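Local coordinates for protein Non-reducing end alpha-L-arabinofuranosidase BoGH43B (Bacteroides ovatus, PDB 5JOZ) that removes terminal non-reducing alpha-L-arabinofuranose residues from xyloglucan side chains by hydrolysis, turning 'S' units into 'X' units, at residues F33-G38 with G478-M483; T86-G91 with I129-G134; L149-P154 with F159-R164; W323-N328 with S332-T337. All coordinates share one frame; numbering follows the deposited sequence.

Interaction 1: F33-G38 with G478-M483; sequences FEYFPG and GVFIGM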
loop_
_atom_site.group_PDB
_atom_site.type_symbol
_atom_site.label_atom_id
_atom_site.label_comp_id
_atom_site.label_asym_id
_atom_site.label_seq_id
_atom_site.Cartn_x
_atom_site.Cartn_y
_atom_site.Cartn_z
ATOM N N PHE A 33 6.000 -2.131 1.356
ATOM C CA PHE A 33 6.802 -2.376 2.558
ATOM C C PHE A 33 6.959 -3.895 2.806
ATOM O O PHE A 33 7.403 -4.609 1.894
ATOM C CB PHE A 33 6.240 -1.535 3.716
ATOM C CG PHE A 33 6.276 -0.067 3.414
ATOM C CD1 PHE A 33 7.445 0.656 3.595
ATOM C CD2 PHE A 33 5.198 0.565 2.832
ATOM C CE1 PHE A 33 7.518 2.001 3.252
ATOM C CE2 PHE A 33 5.263 1.907 2.487
ATOM C CZ PHE A 33 6.423 2.626 2.698
ATOM N N GLU A 34 6.564 -4.411 3.962
ATOM C CA GLU A 34 6.780 -5.839 4.263
ATOM C C GLU A 34 5.765 -6.789 3.604
ATOM O O GLU A 34 5.864 -8.006 3.812
ATOM C CB GLU A 34 6.801 -6.098 5.785
ATOM C CG GLU A 34 5.430 -6.184 6.462
ATOM C CD GLU A 34 4.886 -4.854 6.950
ATOM O OE1 GLU A 34 5.327 -3.787 6.440
ATOM O OE2 GLU A 34 4.017 -4.879 7.861
ATOM N N TYR A 35 4.791 -6.257 2.851
ATOM C CA TYR A 35 3.682 -7.081 2.340
ATOM C C TYR A 35 3.951 -7.697 0.980
ATOM O O TYR A 35 4.547 -7.047 0.116
ATOM C CB TYR A 35 2.388 -6.277 2.314
ATOM C CG TYR A 35 1.885 -5.961 3.701
ATOM C CD1 TYR A 35 1.328 -6.956 4.512
ATOM C CD2 TYR A 35 1.961 -4.671 4.210
ATOM C CE1 TYR A 35 0.862 -6.672 5.792
ATOM C CE2 TYR A 35 1.486 -4.371 5.480
ATOM C CZ TYR A 35 0.948 -5.377 6.274
ATOM O OH TYR A 35 0.504 -5.063 7.537
ATOM N N PHE A 36 3.503 -8.951 0.805
ATOM C CA PHE A 36 3.721 -9.737 -0.421
ATOM C C PHE A 36 2.376 -10.209 -0.961
ATOM O O PHE A 36 1.513 -10.579 -0.175
ATOM C CB PHE A 36 4.598 -10.959 -0.121
ATOM C CG PHE A 36 4.962 -11.772 -1.337
ATOM C CD1 PHE A 36 6.098 -11.470 -2.075
ATOM C CD2 PHE A 36 4.181 -12.852 -1.737
ATOM C CE1 PHE A 36 6.435 -12.222 -3.192
ATOM C CE2 PHE A 36 4.517 -13.615 -2.852
ATOM C CZ PHE A 36 5.647 -13.300 -3.580
ATOM N N PRO A 37 2.157 -10.201 -2.269
ATOM C CA PRO A 37 3.044 -9.634 -3.279
ATOM C C PRO A 37 3.226 -8.096 -3.184
ATOM O O PRO A 37 2.413 -7.379 -2.582
ATOM C CB PRO A 37 2.394 -10.068 -4.590
ATOM C CG PRO A 37 0.959 -10.314 -4.272
ATOM C CD PRO A 37 0.933 -10.780 -2.851
ATOM N N GLY A 38 4.333 -7.623 -3.731
ATOM C CA GLY A 38 4.741 -6.228 -3.575
ATOM C C GLY A 38 4.354 -5.431 -4.790
ATOM O O GLY A 38 4.217 -5.994 -5.883
ATOM N N GLY A 478 -0.659 1.014 6.956
ATOM C CA GLY A 478 -2.001 1.138 7.524
ATOM C C GLY A 478 -2.603 -0.243 7.748
ATOM O O GLY A 478 -2.017 -1.271 7.390
ATOM N N VAL A 479 -3.788 -0.264 8.336
ATOM C CA VAL A 479 -4.374 -1.508 8.842
ATOM C C VAL A 479 -4.688 -2.541 7.744
ATOM O O VAL A 479 -5.232 -2.206 6.689
ATOM C CB VAL A 479 -5.660 -1.208 9.656
ATOM C CG1 VAL A 479 -6.441 -2.481 9.957
ATOM C CG2 VAL A 479 -5.308 -0.477 10.952
ATOM N N PHE A 480 -4.342 -3.794 8.009
ATOM C CA PHE A 480 -4.846 -4.920 7.225
ATOM C C PHE A 480 -5.734 -5.754 8.121
ATOM O O PHE A 480 -5.434 -5.925 9.304
ATOM C CB PHE A 480 -3.709 -5.796 6.721
ATOM C CG PHE A 480 -3.041 -5.280 5.492
ATOM C CD1 PHE A 480 -2.317 -4.109 5.531
ATOM C CD2 PHE A 480 -3.115 -5.978 4.300
ATOM C CE1 PHE A 480 -1.673 -3.623 4.395
ATOM C CE2 PHE A 480 -2.480 -5.501 3.159
ATOM C CZ PHE A 480 -1.753 -4.320 3.212
ATOM N N ILE A 481 -6.803 -6.286 7.554
ATOM C CA ILE A 481 -7.665 -7.239 8.250
ATOM C C ILE A 481 -7.459 -8.558 7.531
ATOM O O ILE A 481 -7.515 -8.602 6.304
ATOM C CB ILE A 481 -9.130 -6.771 8.259
ATOM C CG1 ILE A 481 -9.192 -5.417 8.989
ATOM C CG2 ILE A 481 -10.039 -7.801 8.927
ATOM C CD1 ILE A 481 -10.571 -4.911 9.331
ATOM N N GLY A 482 -7.177 -9.620 8.289
ATOM C CA GLY A 482 -6.825 -10.897 7.695
ATOM C C GLY A 482 -7.083 -12.147 8.510
ATOM O O GLY A 482 -7.223 -12.104 9.728
ATOM N N MET A 483 -7.114 -13.266 7.794
ATOM C CA MET A 483 -7.200 -14.608 8.376
ATOM C C MET A 483 -5.834 -14.965 8.942
ATOM O O MET A 483 -4.804 -14.555 8.399
ATOM C CB MET A 483 -7.619 -15.626 7.313
ATOM C CG MET A 483 -8.995 -15.341 6.737
ATOM S SD MET A 483 -9.382 -16.206 5.214
ATOM C CE MET A 483 -8.338 -15.330 4.053
HETATM O O HOH W 1 0.172 -2.660 8.356
#
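Y35 and F480 bring together two backbones that do not pair with each other. The nearest alpha carbons, those of Y35 and F480, are 10.1 Å apart, and no direct hydrogen bond joins the segments. Y35 lies on the short strand 35-36, and F480 opens strand 480-486. In both residues the bond from alpha to beta carbon points toward the other segment. Both CG atoms lie beside the backbone N (chi1 -69° for Y35, -81° for F480), which aims the rings across the gap. There they form an offset face-to-face stack. Their centroids are 4.0 Å apart and their planes 20° from parallel. The side chains slide past each other in opposite directions, and each ring overlaps the rim of the other. Y35 CE2 comes within 3.4 Å of F480 CE1, and Y35 CZ is 3.6 Å from F480 CD1. The second face of the Y35 ring is covered near its rim by the carboxylate carbon of E34. At the ring edge, in its plane, a water lies 2.6 Å from Y35 OH and 2.8 Å from G478 O and probably links them. The hydroxyl is also bonded to NE of R392, whose NH2 forms a salt bridge with E34. The contact joins the GH43 catalytic domain to the C-terminal concanavalin A-like domain. Strand 35-36 pairs antiparallel with strand 325-326, while strand 480-486 pairs with strands 359-364 and 389-392.

Interaction 2: T86-G91 with I129-G134; sequences TFYVIG and IEFIDG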
loop_
_atom_site.group_PDB
_atom_site.type_symbol
_atom_site.label_atom_id
_atom_site.label_comp_id
_atom_site.label_asym_id
_atom_site.label_seq_id
_atom_site.Cartn_x
_atom_site.Cartn_y
_atom_site.Cartn_z
ATOM N N THR A 86 7.648 -1.997 -23.477
ATOM C CA THR A 86 8.150 -2.542 -22.219
ATOM C C THR A 86 7.826 -1.599 -21.026
ATOM O O THR A 86 8.126 -0.403 -21.079
ATOM C CB THR A 86 9.677 -2.780 -22.311
ATOM O OG1 THR A 86 9.952 -3.738 -23.340
ATOM C CG2 THR A 86 10.261 -3.288 -20.985
ATOM N N PHE A 87 7.232 -2.156 -19.964
ATOM C CA PHE A 87 6.965 -1.430 -18.718
ATOM C C PHE A 87 8.140 -1.603 -17.791
ATOM O O PHE A 87 8.732 -2.666 -17.770
ATOM C CB PHE A 87 5.725 -1.983 -18.017
ATOM C CG PHE A 87 4.468 -1.761 -18.774
ATOM C CD1 PHE A 87 4.094 -2.627 -19.796
ATOM C CD2 PHE A 87 3.641 -0.689 -18.467
ATOM C CE1 PHE A 87 2.926 -2.416 -20.509
ATOM C CE2 PHE A 87 2.469 -0.478 -19.175
ATOM C CZ PHE A 87 2.114 -1.333 -20.198
ATOM N N TYR A 88 8.454 -0.566 -17.018
ATOM C CA TYR A 88 9.569 -0.572 -16.070
ATOM C C TYR A 88 9.056 -0.101 -14.715
ATOM O O TYR A 88 8.332 0.894 -14.642
ATOM C CB TYR A 88 10.671 0.390 -16.521
ATOM C CG TYR A 88 11.396 -0.012 -17.788
ATOM C CD1 TYR A 88 10.829 0.211 -19.034
ATOM C CD2 TYR A 88 12.650 -0.603 -17.736
ATOM C CE1 TYR A 88 11.487 -0.150 -20.195
ATOM C CE2 TYR A 88 13.321 -0.973 -18.895
ATOM C CZ TYR A 88 12.731 -0.744 -20.124
ATOM O OH TYR A 88 13.371 -1.113 -21.282
ATOM N N VAL A 89 9.418 -0.829 -13.657
ATOM C CA VAL A 89 9.121 -0.411 -12.306
ATOM C C VAL A 89 10.389 -0.442 -11.473
ATOM O O VAL A 89 10.946 -1.509 -11.240
ATOM C CB VAL A 89 8.044 -1.289 -11.644
ATOM C CG1 VAL A 89 7.874 -0.908 -10.182
ATOM C CG2 VAL A 89 6.723 -1.117 -12.368
ATOM N N ILE A 90 10.802 0.730 -10.998
ATOM C CA ILE A 90 12.003 0.886 -10.186
ATOM C C ILE A 90 11.555 1.207 -8.761
ATOM O O ILE A 90 10.583 1.928 -8.566
ATOM C CB ILE A 90 12.947 1.987 -10.776
ATOM C CG1 ILE A 90 14.369 1.855 -10.233
ATOM C CG2 ILE A 90 12.449 3.397 -10.498
ATOM C CD1 ILE A 90 15.373 2.761 -10.906
ATOM N N GLY A 91 12.240 0.642 -7.773
ATOM C CA GLY A 91 11.987 0.972 -6.372
ATOM C C GLY A 91 13.177 0.641 -5.512
ATOM O O GLY A 91 14.258 0.336 -6.030
ATOM N N ILE A 129 12.682 7.077 -12.721
ATOM C CA ILE A 129 13.198 6.984 -14.085
ATOM C C ILE A 129 12.312 7.766 -15.033
ATOM O O ILE A 129 11.139 7.973 -14.754
ATOM C CB ILE A 129 13.356 5.522 -14.587
ATOM C CG1 ILE A 129 12.112 4.672 -14.297
ATOM C CG2 ILE A 129 14.574 4.856 -13.948
ATOM C CD1 ILE A 129 12.102 3.340 -15.021
ATOM N N GLU A 130 12.901 8.224 -16.132
ATOM C CA GLU A 130 12.155 8.825 -17.215
ATOM C C GLU A 130 12.864 8.568 -18.543
ATOM O O GLU A 130 14.095 8.577 -18.609
ATOM C CB GLU A 130 12.008 10.327 -16.987
ATOM C CG GLU A 130 11.063 11.013 -17.969
ATOM C CD GLU A 130 9.596 10.647 -17.766
ATOM O OE1 GLU A 130 8.827 10.815 -18.737
ATOM O OE2 GLU A 130 9.208 10.215 -16.651
ATOM N N PHE A 131 12.068 8.376 -19.593
ATOM C CA PHE A 131 12.566 8.165 -20.939
ATOM C C PHE A 131 12.429 9.415 -21.788
ATOM O O PHE A 131 11.315 9.797 -22.144
ATOM C CB PHE A 131 11.815 7.015 -21.580
ATOM C CG PHE A 131 12.135 5.693 -20.964
ATOM C CD1 PHE A 131 13.265 4.986 -21.362
ATOM C CD2 PHE A 131 11.330 5.161 -19.958
ATOM C CE1 PHE A 131 13.573 3.759 -20.788
ATOM C CE2 PHE A 131 11.636 3.931 -19.383
ATOM C CZ PHE A 131 12.759 3.231 -19.797
ATOM N N ILE A 132 13.562 10.047 -22.102
ATOM C CA ILE A 132 13.604 11.288 -22.885
ATOM C C ILE A 132 14.775 11.236 -23.870
ATOM O O ILE A 132 15.881 10.906 -23.469
ATOM C CB ILE A 132 13.831 12.539 -21.985
ATOM C CG1 ILE A 132 12.759 12.676 -20.890
ATOM C CG2 ILE A 132 13.862 13.811 -22.831
ATOM C CD1 ILE A 132 13.183 13.533 -19.705
ATOM N N ASP A 133 14.540 11.611 -25.128
ATOM C CA ASP A 133 15.605 11.754 -26.148
ATOM C C ASP A 133 16.364 10.430 -26.351
ATOM O O ASP A 133 17.587 10.421 -26.495
ATOM C CB ASP A 133 16.585 12.918 -25.795
ATOM C CG ASP A 133 15.990 14.327 -26.049
ATOM O OD1 ASP A 133 15.329 14.532 -27.096
ATOM O OD2 ASP A 133 16.218 15.246 -25.217
ATOM N N GLY A 134 15.630 9.316 -26.343
ATOM C CA GLY A 134 16.228 7.974 -26.406
ATOM C C GLY A 134 17.165 7.567 -25.268
ATOM O O GLY A 134 17.990 6.671 -25.440
#
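Y88 and I90 of strand 86-94 pack against I129 and F131 of strand 128-132. These strands belong to two neighbouring four-stranded sheets, blades of the five-bladed beta-propeller that forms the GH43 catalytic domain. The strand segments run at 143° to each other with axes 9.0 Å apart, and side chains alone make the contact. F131 brings the end of its ring over one face of Y88, with CZ 3.6 Å from Y88 CE1. The planes are 51° apart, so the rings are neither stacked nor T-shaped. I129 reaches both partners by different branches. Its CG1 sits between the backbone N and the carbonyl carbon (chi1 47°), which carries CD1 to 3.6 Å from Y88 CB. The CG2 branch meets I90, with I129 CG2 3.8 Å from I90 CD1.

Around these side chains, H83 stacks on the F131 ring, M136 packs on both I129 and F131, and F138 touches I90. The side chain of I90 is about 9 Å from that of D126, inferred to tune the acid of the active site. On the I129-G134 side, R81 NE is hydrogen-bonded to I129 O and forms a salt bridge with E130 OE2.

Interaction 3: L149-P154 with F159-R164; sequences LGVMDP and FVEALR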
loop_
_atom_site.group_PDB
_atom_site.type_symbol
_atom_site.label_atom_id
_atom_site.label_comp_id
_atom_site.label_asym_id
_atom_site.label_seq_id
_atom_site.Cartn_x
_atom_site.Cartn_y
_atom_site.Cartn_z
ATOM N N LEU A 149 21.271 13.014 -10.835
ATOM C CA LEU A 149 20.824 12.559 -12.144
ATOM C C LEU A 149 21.923 11.715 -12.797
ATOM O O LEU A 149 23.109 11.985 -12.612
ATOM C CB LEU A 149 20.491 13.753 -13.034
ATOM C CG LEU A 149 19.722 13.440 -14.321
ATOM C CD1 LEU A 149 18.304 12.931 -14.042
ATOM C CD2 LEU A 149 19.679 14.688 -15.192
ATOM N N GLY A 150 21.504 10.709 -13.560
ATOM C CA GLY A 150 22.395 9.826 -14.320
ATOM C C GLY A 150 21.644 9.234 -15.510
ATOM O O GLY A 150 20.436 9.453 -15.663
ATOM N N VAL A 151 22.359 8.508 -16.365
ATOM C CA VAL A 151 21.762 7.846 -17.527
ATOM C C VAL A 151 22.111 6.378 -17.426
ATOM O O VAL A 151 23.177 6.018 -16.934
ATOM C CB VAL A 151 22.240 8.455 -18.864
ATOM C CG1 VAL A 151 21.496 7.841 -20.052
ATOM C CG2 VAL A 151 22.028 9.964 -18.845
ATOM N N MET A 152 21.194 5.544 -17.892
ATOM C CA MET A 152 21.183 4.131 -17.587
ATOM C C MET A 152 20.877 3.357 -18.867
ATOM O O MET A 152 20.086 3.808 -19.700
ATOM C CB MET A 152 20.108 3.891 -16.516
ATOM C CG MET A 152 20.241 2.626 -15.686
ATOM S SD MET A 152 18.982 2.559 -14.388
ATOM C CE MET A 152 19.947 2.960 -12.935
ATOM N N ASP A 153 21.539 2.216 -19.032
ATOM C CA ASP A 153 21.271 1.297 -20.137
ATOM C C ASP A 153 20.051 0.454 -19.757
ATOM O O ASP A 153 20.095 -0.250 -18.742
ATOM C CB ASP A 153 22.490 0.395 -20.386
ATOM C CG ASP A 153 22.215 -0.728 -21.382
ATOM O OD1 ASP A 153 21.847 -0.460 -22.545
ATOM O OD2 ASP A 153 22.387 -1.891 -20.993
ATOM N N PRO A 154 18.964 0.519 -20.558
ATOM C CA PRO A 154 17.753 -0.276 -20.265
ATOM C C PRO A 154 17.972 -1.782 -20.081
ATOM O O PRO A 154 17.324 -2.392 -19.238
ATOM C CB PRO A 154 16.862 -0.029 -21.491
ATOM C CG PRO A 154 17.304 1.284 -22.035
ATOM C CD PRO A 154 18.770 1.392 -21.737
ATOM N N PHE A 159 25.083 2.253 -15.350
ATOM C CA PHE A 159 25.158 3.675 -15.656
ATOM C C PHE A 159 26.084 3.929 -16.837
ATOM O O PHE A 159 27.294 3.703 -16.737
ATOM C CB PHE A 159 25.615 4.470 -14.432
ATOM C CG PHE A 159 24.580 4.522 -13.361
ATOM C CD1 PHE A 159 23.511 5.400 -13.465
ATOM C CD2 PHE A 159 24.640 3.661 -12.274
ATOM C CE1 PHE A 159 22.535 5.441 -12.486
ATOM C CE2 PHE A 159 23.667 3.699 -11.289
ATOM C CZ PHE A 159 22.613 4.588 -11.399
ATOM N N VAL A 160 25.497 4.369 -17.954
ATOM C CA VAL A 160 26.260 4.841 -19.119
ATOM C C VAL A 160 26.791 6.268 -18.894
ATOM O O VAL A 160 27.920 6.574 -19.303
ATOM C CB VAL A 160 25.478 4.700 -20.464
ATOM C CG1 VAL A 160 25.120 3.243 -20.712
ATOM C CG2 VAL A 160 24.220 5.563 -20.532
ATOM N N GLU A 161 25.978 7.128 -18.264
ATOM C CA GLU A 161 26.434 8.427 -17.731
ATOM C C GLU A 161 26.218 8.367 -16.222
ATOM O O GLU A 161 25.101 8.124 -15.764
ATOM C CB GLU A 161 25.676 9.623 -18.348
ATOM C CG GLU A 161 25.579 9.607 -19.878
ATOM C CD GLU A 161 24.956 10.866 -20.499
ATOM O OE1 GLU A 161 24.150 10.706 -21.450
ATOM O OE2 GLU A 161 25.281 12.007 -20.066
ATOM N N ALA A 162 27.282 8.577 -15.452
ATOM C CA ALA A 162 27.232 8.375 -14.006
ATOM C C ALA A 162 26.436 9.445 -13.280
ATOM O O ALA A 162 26.269 10.561 -13.772
ATOM C CB ALA A 162 28.628 8.303 -13.429
ATOM N N LEU A 163 25.972 9.071 -12.091
ATOM C CA LEU A 163 25.260 9.962 -11.198
ATOM C C LEU A 163 26.071 11.202 -10.883
ATOM O O LEU A 163 27.255 11.095 -10.588
ATOM C CB LEU A 163 24.965 9.267 -9.866
ATOM C CG LEU A 163 24.046 8.053 -9.849
ATOM C CD1 LEU A 163 23.819 7.639 -8.407
ATOM C CD2 LEU A 163 22.727 8.349 -10.539
ATOM N N ARG A 164 25.425 12.367 -10.930
ATOM C CA ARG A 164 25.989 13.594 -10.364
ATOM C C ARG A 164 24.894 14.516 -9.817
ATOM O O ARG A 164 23.748 14.473 -10.278
ATOM C CB ARG A 164 26.826 14.322 -11.412
ATOM C CG ARG A 164 26.037 15.051 -12.491
ATOM C CD ARG A 164 26.853 15.189 -13.770
ATOM N NE ARG A 164 26.914 13.915 -14.490
ATOM C CZ ARG A 164 27.786 13.607 -15.451
ATOM N NH1 ARG A 164 28.718 14.476 -15.852
ATOM N NH2 ARG A 164 27.721 12.402 -16.020
#
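F159 begins the return strand of a beta hairpin, facing M152 as an antiparallel non-hydrogen-bonded pair. The hairpin, strands 146-152 and 159-168, supplies the outer half of one four-stranded propeller blade. M152 makes a Met-aromatic contact with F159: its SD lies 5.4 Å from the F159 ring centroid, oblique to the ring. The M152 chain is extended to SD and then bends (chi3 -105°), which turns CE to 3.5 Å from F159 CZ. F138 of strand 135-141, on the far side of strand 146-152, meets the F159 ring edge-to-face.

V160 and E161 both face V151, a classic beta bulge. V151 O takes a weak bond from V160 N and another from E161 N at 3.3 Å. The E161 donor stands above the carbonyl plane. V160 CG2 touches V151 CG1. E161 O accepts a nearly straight bond from V151 N, 2.8 Å long at 174°. The E161 side chain runs alongside V151, and its OE1 forms a salt bridge with K135. A162 O receives R164 NH2, and L163 lays CD2 against the backbone of G150. The R164 guanidinium makes a cation-pi contact with W211. Two backbone bonds pair R164 with L149: L149 N to R164 O and R164 N to L149 O, both 2.9 Å.

Interaction 4: W323-N328 with S332-T337; sequences WTFIRN and SFWSLT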
loop_
_atom_site.group_PDB
_atom_site.type_symbol
_atom_site.label_atom_id
_atom_site.label_comp_id
_atom_site.label_asym_id
_atom_site.label_seq_id
_atom_site.Cartn_x
_atom_site.Cartn_y
_atom_site.Cartn_z
ATOM N N TRP A 323 -5.677 -10.394 -1.748
ATOM C CA TRP A 323 -5.105 -11.148 -0.615
ATOM C C TRP A 323 -3.604 -10.951 -0.524
ATOM O O TRP A 323 -2.899 -10.927 -1.539
ATOM C CB TRP A 323 -5.484 -12.630 -0.663
ATOM C CG TRP A 323 -6.952 -12.815 -0.415
ATOM C CD1 TRP A 323 -7.889 -13.275 -1.289
ATOM C CD2 TRP A 323 -7.651 -12.478 0.782
ATOM N NE1 TRP A 323 -9.131 -13.268 -0.701
ATOM C CE2 TRP A 323 -9.011 -12.779 0.573
ATOM C CE3 TRP A 323 -7.253 -11.957 2.022
ATOM C CZ2 TRP A 323 -9.979 -12.571 1.556
ATOM C CZ3 TRP A 323 -8.210 -11.752 2.995
ATOM C CH2 TRP A 323 -9.559 -12.059 2.762
ATOM N N THR A 324 -3.135 -10.799 0.711
ATOM C CA THR A 324 -1.800 -10.294 0.987
ATOM C C THR A 324 -1.150 -11.031 2.166
ATOM O O THR A 324 -1.805 -11.313 3.172
ATOM C CB THR A 324 -1.874 -8.780 1.309
ATOM O OG1 THR A 324 -2.714 -8.126 0.351
ATOM C CG2 THR A 324 -0.512 -8.157 1.245
ATOM N N PHE A 325 0.152 -11.288 2.031
ATOM C CA PHE A 325 0.962 -12.015 3.015
ATOM C C PHE A 325 1.977 -11.095 3.679
ATOM O O PHE A 325 2.278 -10.022 3.160
ATOM C CB PHE A 325 1.718 -13.145 2.314
ATOM C CG PHE A 325 0.832 -14.092 1.592
ATOM C CD1 PHE A 325 0.393 -13.804 0.293
ATOM C CD2 PHE A 325 0.415 -15.267 2.196
ATOM C CE1 PHE A 325 -0.458 -14.672 -0.389
ATOM C CE2 PHE A 325 -0.427 -16.145 1.517
ATOM C CZ PHE A 325 -0.866 -15.843 0.231
ATOM N N ILE A 326 2.504 -11.534 4.820
ATOM C CA ILE A 326 3.604 -10.856 5.512
ATOM C C ILE A 326 4.952 -11.501 5.116
ATOM O O ILE A 326 5.173 -12.689 5.373
ATOM C CB ILE A 326 3.423 -10.921 7.033
ATOM C CG1 ILE A 326 2.089 -10.254 7.442
ATOM C CG2 ILE A 326 4.605 -10.242 7.712
ATOM C CD1 ILE A 326 1.720 -10.373 8.910
ATOM N N ARG A 327 5.834 -10.716 4.488
ATOM C CA ARG A 327 7.144 -11.192 3.975
ATOM C C ARG A 327 6.962 -12.350 2.991
ATOM O O ARG A 327 5.923 -12.401 2.345
ATOM C CB ARG A 327 8.089 -11.504 5.128
ATOM C CG ARG A 327 8.186 -10.336 6.099
ATOM C CD ARG A 327 9.330 -10.480 7.090
ATOM N NE ARG A 327 9.266 -9.415 8.088
ATOM C CZ ARG A 327 8.387 -9.365 9.092
ATOM N NH1 ARG A 327 7.516 -10.355 9.294
ATOM N NH2 ARG A 327 8.394 -8.326 9.927
ATOM N N ASN A 328 7.931 -13.260 2.858
ATOM C CA ASN A 328 7.862 -14.331 1.851
ATOM C C ASN A 328 7.127 -15.600 2.349
ATOM O O ASN A 328 7.677 -16.363 3.145
ATOM C CB ASN A 328 9.268 -14.684 1.387
ATOM C CG ASN A 328 9.973 -13.496 0.752
ATOM O OD1 ASN A 328 10.913 -12.927 1.318
ATOM N ND2 ASN A 328 9.497 -13.093 -0.416
ATOM N N SER A 332 3.505 -24.046 1.794
ATOM C CA SER A 332 3.121 -25.105 2.722
ATOM C C SER A 332 2.088 -24.705 3.809
ATOM O O SER A 332 1.436 -25.591 4.359
ATOM C CB SER A 332 4.364 -25.738 3.387
ATOM O OG SER A 332 5.156 -24.767 4.051
ATOM N N PHE A 333 1.945 -23.421 4.148
ATOM C CA PHE A 333 0.937 -23.055 5.176
ATOM C C PHE A 333 -0.485 -22.763 4.665
ATOM O O PHE A 333 -1.390 -22.626 5.486
ATOM C CB PHE A 333 1.440 -21.992 6.180
ATOM C CG PHE A 333 1.472 -20.563 5.664
ATOM C CD1 PHE A 333 0.299 -19.851 5.405
ATOM C CD2 PHE A 333 2.689 -19.893 5.531
ATOM C CE1 PHE A 333 0.346 -18.540 4.963
ATOM C CE2 PHE A 333 2.733 -18.574 5.101
ATOM C CZ PHE A 333 1.565 -17.898 4.818
ATOM N N TRP A 334 -0.680 -22.668 3.346
ATOM C CA TRP A 334 -2.006 -22.389 2.773
ATOM C C TRP A 334 -2.307 -23.169 1.497
ATOM O O TRP A 334 -1.437 -23.377 0.655
ATOM C CB TRP A 334 -2.206 -20.889 2.506
ATOM C CG TRP A 334 -1.378 -20.329 1.395
ATOM C CD1 TRP A 334 -0.057 -19.981 1.458
ATOM C CD2 TRP A 334 -1.794 -20.062 0.057
ATOM N NE1 TRP A 334 0.372 -19.516 0.246
ATOM C CE2 TRP A 334 -0.673 -19.549 -0.635
ATOM C CE3 TRP A 334 -3.001 -20.207 -0.631
ATOM C CZ2 TRP A 334 -0.731 -19.159 -1.978
ATOM C CZ3 TRP A 334 -3.057 -19.834 -1.964
ATOM C CH2 TRP A 334 -1.926 -19.315 -2.627
ATOM N N SER A 335 -3.565 -23.561 1.354
ATOM C CA SER A 335 -4.035 -24.256 0.166
ATOM C C SER A 335 -5.470 -23.901 -0.124
ATOM O O SER A 335 -6.300 -23.821 0.793
ATOM C CB SER A 335 -3.950 -25.774 0.356
ATOM O OG SER A 335 -4.334 -26.449 -0.834
ATOM N N LEU A 336 -5.739 -23.704 -1.411
ATOM C CA LEU A 336 -7.089 -23.711 -1.979
ATOM C C LEU A 336 -7.410 -25.047 -2.683
ATOM O O LEU A 336 -8.517 -25.218 -3.205
ATOM C CB LEU A 336 -7.228 -22.553 -2.971
ATOM C CG LEU A 336 -7.191 -21.140 -2.373
ATOM C CD1 LEU A 336 -6.811 -20.118 -3.445
ATOM C CD2 LEU A 336 -8.522 -20.780 -1.729
ATOM N N THR A 337 -6.446 -25.974 -2.681
ATOM C CA THR A 337 -6.528 -27.284 -3.349
ATOM C C THR A 337 -6.996 -28.403 -2.424
ATOM O O THR A 337 -7.765 -29.269 -2.822
ATOM C CB THR A 337 -5.116 -27.726 -3.808
ATOM O OG1 THR A 337 -4.512 -26.685 -4.562
ATOM C CG2 THR A 337 -5.162 -29.005 -4.646
#
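F325 meets two aromatic side chains, W334 and F333, in different ways. Its side chain crosses that of W334 at about a right angle. The F325 ring presents CE2 and CZ to one face of the indole, near the rim. F325 CE2 is 3.7 Å from W334 NE1, and F325 CZ is 3.8 Å from W334 CE2. The plane of F325 is inclined 42° to the five-membered ring, with centroids 5.0 Å apart. This is an oblique pair, not a stack. F333 instead slides past F325 in the opposite direction. Its CZ comes to the edge of the F325 ring, close to the ring plane and 3.9 Å from F325 CD2.

Both F333 and W334 place CG between the backbone N and the carbonyl carbon, with chi1 of 77° and 70°. This lets consecutive residues, one in a 3-10 segment and one in a strand, reach the same phenylalanine. H331 stacks on W334, and I361 and L319 pack on F325. Beyond the aromatics, S335 OG accepts from T337 N at 2.8 Å, an ST turn. The contact is plain hydrophobic packing within the C-terminal domain. It packs strand 325-326 against 334-335, which pairs with 343-345 at the edge of a sheet of the concanavalin A-like beta-sandwich.

In the fold
From the N terminus, strand 35-36 is met first. Its partner 478-483 lies 440 residues on, so interaction 1 closes a loop that encloses the other three. Within it, interactions 2, 3 and 4 follow in series, and none cross. Interaction 2 closes a loop of 37 residues between neighbouring propeller blades. Interaction 3 is a local hairpin in the second of these blades, and P154 touches Y88 of interaction 2. Interaction 4 closes a short loop in the C-terminal domain. It meets interaction 1 at the domain junction, through the two-stranded sheet of 35-36 and 325-326, where F325 N probably bonds to F36 O and R327 N to E34 O.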